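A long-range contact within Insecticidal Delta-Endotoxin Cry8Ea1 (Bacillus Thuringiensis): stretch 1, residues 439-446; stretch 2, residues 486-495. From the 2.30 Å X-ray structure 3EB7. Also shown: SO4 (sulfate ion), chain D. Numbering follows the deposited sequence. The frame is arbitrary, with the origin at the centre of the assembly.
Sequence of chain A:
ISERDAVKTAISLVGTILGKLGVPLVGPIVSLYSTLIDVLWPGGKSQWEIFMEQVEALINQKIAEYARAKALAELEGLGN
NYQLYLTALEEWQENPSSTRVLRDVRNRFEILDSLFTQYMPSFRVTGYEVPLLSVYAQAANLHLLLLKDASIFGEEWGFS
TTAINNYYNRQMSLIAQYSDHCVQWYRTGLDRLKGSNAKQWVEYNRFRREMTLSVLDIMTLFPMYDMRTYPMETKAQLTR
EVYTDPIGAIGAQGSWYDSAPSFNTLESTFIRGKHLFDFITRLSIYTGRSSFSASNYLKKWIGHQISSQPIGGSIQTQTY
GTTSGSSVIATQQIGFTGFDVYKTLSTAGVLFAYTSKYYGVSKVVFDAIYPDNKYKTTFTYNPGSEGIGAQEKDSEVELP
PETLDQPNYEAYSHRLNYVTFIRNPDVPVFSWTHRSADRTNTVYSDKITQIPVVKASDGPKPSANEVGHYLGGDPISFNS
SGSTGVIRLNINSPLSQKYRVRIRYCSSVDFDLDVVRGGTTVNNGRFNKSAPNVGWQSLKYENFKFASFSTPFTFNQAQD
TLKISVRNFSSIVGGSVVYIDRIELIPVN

Stretch 1 (439-446) RTNTVYSD
Stretch 2 (486-495) VIRLNINSPL

How are the two backbones laid against each other? They run in the same sense, their end-to-end directions 40° apart, and form a short parallel ladder in which Thr-442 pairs with Asn-490 (CA to CA 4.7 Å) and Val-443 with Ile-491 (CA to CA 4.9 Å). The register extends to Asn-441 opposite Leu-489, CA to CA 5.0 Å, and loosens to 5.6 Å between the CA atoms of Tyr-444 and Asn-492. Strand angles on the ladder are extended: phi/psi -72/137 at Thr-442, -111/121 at Val-443, -114/111 at Asn-490 and -93/120 at Ile-491.

What holds the beginning of stretch 2? Asn-441, in a left-handed conformation (45/59), points its CB toward stretch 2; with chi1 m and chi2 -36°, its ND2 lies 3.9 Å from Ile-487 CG2 and donates to Arg-488 O at 2.9 Å. The side chain thus supplies a donor to a backbone carbonyl. Leu-489 (m, t) follows, its CD2 3.9 Å from Asn-441 CB, while its CA lies 3.5 Å from Asn-441 O in a CA-H...O contact.

How does the ladder bond through Asn-490 and Ile-491? As parallel pairing requires, Asn-490 reaches residues flanking its partner: its N donates to Asn-441 O at 3.1 Å, and its O accepts from Val-443 N at 2.9 Å. Asn-490 O also lies 3.2 Å from Thr-442 CA, in a CA-H...O contact. The Asn-490 side chain (chi1 m, chi2 -79°) shares a sheet face with Thr-442 and sends ND2 to Thr-440 O, 2.9 Å away and nearly linear at 168°. Thr-440 (p) and Thr-442 (m) join OG1 to OG1 at 2.8 Å. On the other face, Ile-491 (m, m) brings CD1 within 3.6 Å of CG2 of Val-443 (t), a buried apolar contact that Leu-489 CD1 extends at 4.3 Å from the same CG2.

What continues the contact beyond the ladder? Asn-492 N donates to Val-443 O at 3.0 Å. The CA-to-CB bond of Asn-492 points toward stretch 1, and with chi1 m and chi2 -4° Asn-492 ND2 lies 3.5 Å from Thr-442 CG2 and 3.6 Å from Tyr-444 CD2, oblique to that ring (m, chi2 91°). One water lies 2.8 Å from Thr-442 OG1 and donates weakly to Asn-492 OD1 at 3.5 Å. Ser-445 (m) donates from OG to Ser-493 O at a very short 2.4 Å; the same OG lies 3.4 Å from CD of Pro-494, which follows a cis peptide bond. Ser-493 N donates to sulfate O4 at 3.0 Å.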

# COMPACT_ATOMS: atom_id res chain seq x y z
N ARG A 439 -7.92 -2.11 12.51
CA ARG A 439 -8.50 -3.36 12.99
C ARG A 439 -9.98 -3.29 13.31
O ARG A 439 -10.63 -4.33 13.49
CB ARG A 439 -7.76 -3.75 14.27
CG ARG A 439 -6.30 -4.08 14.04
CD ARG A 439 -5.72 -4.67 15.34
NE ARG A 439 -4.50 -5.34 14.98
CZ ARG A 439 -4.38 -6.64 14.80
NH1 ARG A 439 -5.41 -7.44 15.04
NH2 ARG A 439 -3.21 -7.13 14.41
N THR A 440 -10.52 -2.09 13.36
CA THR A 440 -11.81 -1.82 14.01
C THR A 440 -12.84 -1.18 13.09
O THR A 440 -14.02 -1.00 13.50
CB THR A 440 -11.60 -0.82 15.21
OG1 THR A 440 -10.77 0.26 14.78
CG2 THR A 440 -10.93 -1.50 16.44
N ASN A 441 -12.43 -0.80 11.87
CA ASN A 441 -13.31 0.03 11.01
C ASN A 441 -13.97 1.20 11.79
O ASN A 441 -15.21 1.33 11.87
CB ASN A 441 -14.37 -0.82 10.32
CG ASN A 441 -13.79 -1.78 9.31
OD1 ASN A 441 -12.81 -1.45 8.62
ND2 ASN A 441 -14.38 -2.97 9.20
N THR A 442 -13.13 2.05 12.36
CA THR A 442 -13.55 3.19 13.15
C THR A 442 -14.13 4.24 12.23
O THR A 442 -13.57 4.50 11.17
CB THR A 442 -12.35 3.80 13.94
OG1 THR A 442 -11.85 2.81 14.84
CG2 THR A 442 -12.74 5.04 14.76
N VAL A 443 -15.25 4.83 12.64
CA VAL A 443 -15.90 5.95 11.95
C VAL A 443 -15.72 7.18 12.84
O VAL A 443 -16.16 7.19 14.01
CB VAL A 443 -17.41 5.65 11.67
CG1 VAL A 443 -18.10 6.78 10.89
CG2 VAL A 443 -17.55 4.36 10.89
N TYR A 444 -15.07 8.20 12.27
CA TYR A 444 -14.80 9.48 12.92
C TYR A 444 -15.91 10.51 12.73
O TYR A 444 -16.47 10.62 11.64
CB TYR A 444 -13.46 10.07 12.46
CG TYR A 444 -12.32 9.10 12.68
CD1 TYR A 444 -11.96 8.19 11.68
CD2 TYR A 444 -11.65 9.04 13.90
CE1 TYR A 444 -10.95 7.26 11.89
CE2 TYR A 444 -10.64 8.12 14.12
CZ TYR A 444 -10.29 7.23 13.11
OH TYR A 444 -9.29 6.32 13.31
N SER A 445 -16.21 11.27 13.79
CA SER A 445 -17.26 12.29 13.73
C SER A 445 -16.76 13.50 12.98
O SER A 445 -17.55 14.29 12.51
CB SER A 445 -17.62 12.77 15.13
OG SER A 445 -17.94 11.68 15.95
N ASP A 446 -15.45 13.68 12.95
CA ASP A 446 -14.88 14.92 12.50
C ASP A 446 -13.95 14.79 11.29
O ASP A 446 -13.24 15.71 10.93
CB ASP A 446 -14.24 15.67 13.70
CG ASP A 446 -13.01 14.95 14.31
OD1 ASP A 446 -12.83 13.70 14.21
OD2 ASP A 446 -12.19 15.69 14.91
N VAL A 486 -21.49 -7.86 5.16
CA VAL A 486 -21.70 -7.01 6.29
C VAL A 486 -20.34 -6.44 6.74
O VAL A 486 -19.43 -7.19 7.11
CB VAL A 486 -22.30 -7.82 7.43
CG1 VAL A 486 -22.63 -6.91 8.58
CG2 VAL A 486 -23.56 -8.56 6.92
N ILE A 487 -20.21 -5.12 6.64
CA ILE A 487 -19.06 -4.40 7.12
C ILE A 487 -19.36 -3.97 8.56
O ILE A 487 -20.33 -3.22 8.82
CB ILE A 487 -18.71 -3.16 6.28
CG1 ILE A 487 -18.52 -3.52 4.82
CG2 ILE A 487 -17.47 -2.40 6.88
CD1 ILE A 487 -18.36 -2.34 3.95
N ARG A 488 -18.53 -4.46 9.48
CA ARG A 488 -18.71 -4.22 10.91
C ARG A 488 -17.93 -2.99 11.32
O ARG A 488 -16.75 -2.83 10.94
CB ARG A 488 -18.28 -5.46 11.67
CG ARG A 488 -17.37 -5.17 12.87
CD ARG A 488 -17.95 -5.81 14.15
NE ARG A 488 -19.39 -5.55 14.22
CZ ARG A 488 -19.92 -4.43 14.70
NH1 ARG A 488 -19.11 -3.46 15.17
NH2 ARG A 488 -21.26 -4.30 14.70
N LEU A 489 -18.58 -2.09 12.05
CA LEU A 489 -18.03 -0.76 12.32
C LEU A 489 -17.99 -0.36 13.81
O LEU A 489 -18.83 -0.79 14.61
CB LEU A 489 -18.84 0.29 11.57
CG LEU A 489 -19.19 0.18 10.08
CD1 LEU A 489 -20.25 1.25 9.79
CD2 LEU A 489 -17.92 0.37 9.22
N ASN A 490 -17.02 0.47 14.17
CA ASN A 490 -16.97 1.06 15.49
C ASN A 490 -17.18 2.55 15.38
O ASN A 490 -16.32 3.26 14.81
CB ASN A 490 -15.69 0.66 16.25
CG ASN A 490 -15.76 -0.80 16.77
OD1 ASN A 490 -16.40 -1.07 17.79
ND2 ASN A 490 -15.14 -1.74 16.02
N ILE A 491 -18.34 3.02 15.88
CA ILE A 491 -18.72 4.44 15.67
C ILE A 491 -18.22 5.27 16.87
O ILE A 491 -18.60 5.01 18.04
CB ILE A 491 -20.27 4.65 15.40
CG1 ILE A 491 -20.92 3.60 14.44
CG2 ILE A 491 -20.59 6.10 14.98
CD1 ILE A 491 -20.30 3.46 13.06
N ASN A 492 -17.38 6.26 16.59
CA ASN A 492 -16.95 7.22 17.61
C ASN A 492 -18.07 8.21 17.99
O ASN A 492 -19.01 8.46 17.22
CB ASN A 492 -15.72 7.98 17.17
CG ASN A 492 -14.43 7.17 17.28
OD1 ASN A 492 -14.40 6.04 17.77
ND2 ASN A 492 -13.34 7.75 16.82
N SER A 493 -17.98 8.79 19.17
CA SER A 493 -19.09 9.60 19.63
C SER A 493 -19.11 10.95 18.86
O SER A 493 -18.07 11.37 18.30
CB SER A 493 -18.99 9.78 21.15
OG SER A 493 -18.35 11.00 21.43
N PRO A 494 -20.28 11.62 18.80
CA PRO A 494 -21.59 11.32 19.35
C PRO A 494 -22.45 10.55 18.36
O PRO A 494 -22.41 10.83 17.17
CB PRO A 494 -22.15 12.72 19.58
CG PRO A 494 -21.64 13.48 18.38
CD PRO A 494 -20.28 12.91 18.08
N LEU A 495 -23.24 9.59 18.84
CA LEU A 495 -24.06 8.76 17.97
C LEU A 495 -25.19 9.51 17.25
O LEU A 495 -25.86 8.95 16.39
CB LEU A 495 -24.63 7.58 18.75
CG LEU A 495 -23.80 6.29 18.81
CD1 LEU A 495 -24.47 5.31 19.82
CD2 LEU A 495 -23.64 5.64 17.43
S SO4 D . -15.74 7.76 21.80
O1 SO4 D . -14.54 7.05 22.21
O2 SO4 D . -16.77 6.80 21.40
O3 SO4 D . -16.24 8.54 22.94
O4 SO4 D . -15.38 8.65 20.68
O HOH W 1 -13.14 2.85 17.30
O HOH W 2 -13.99 10.96 16.12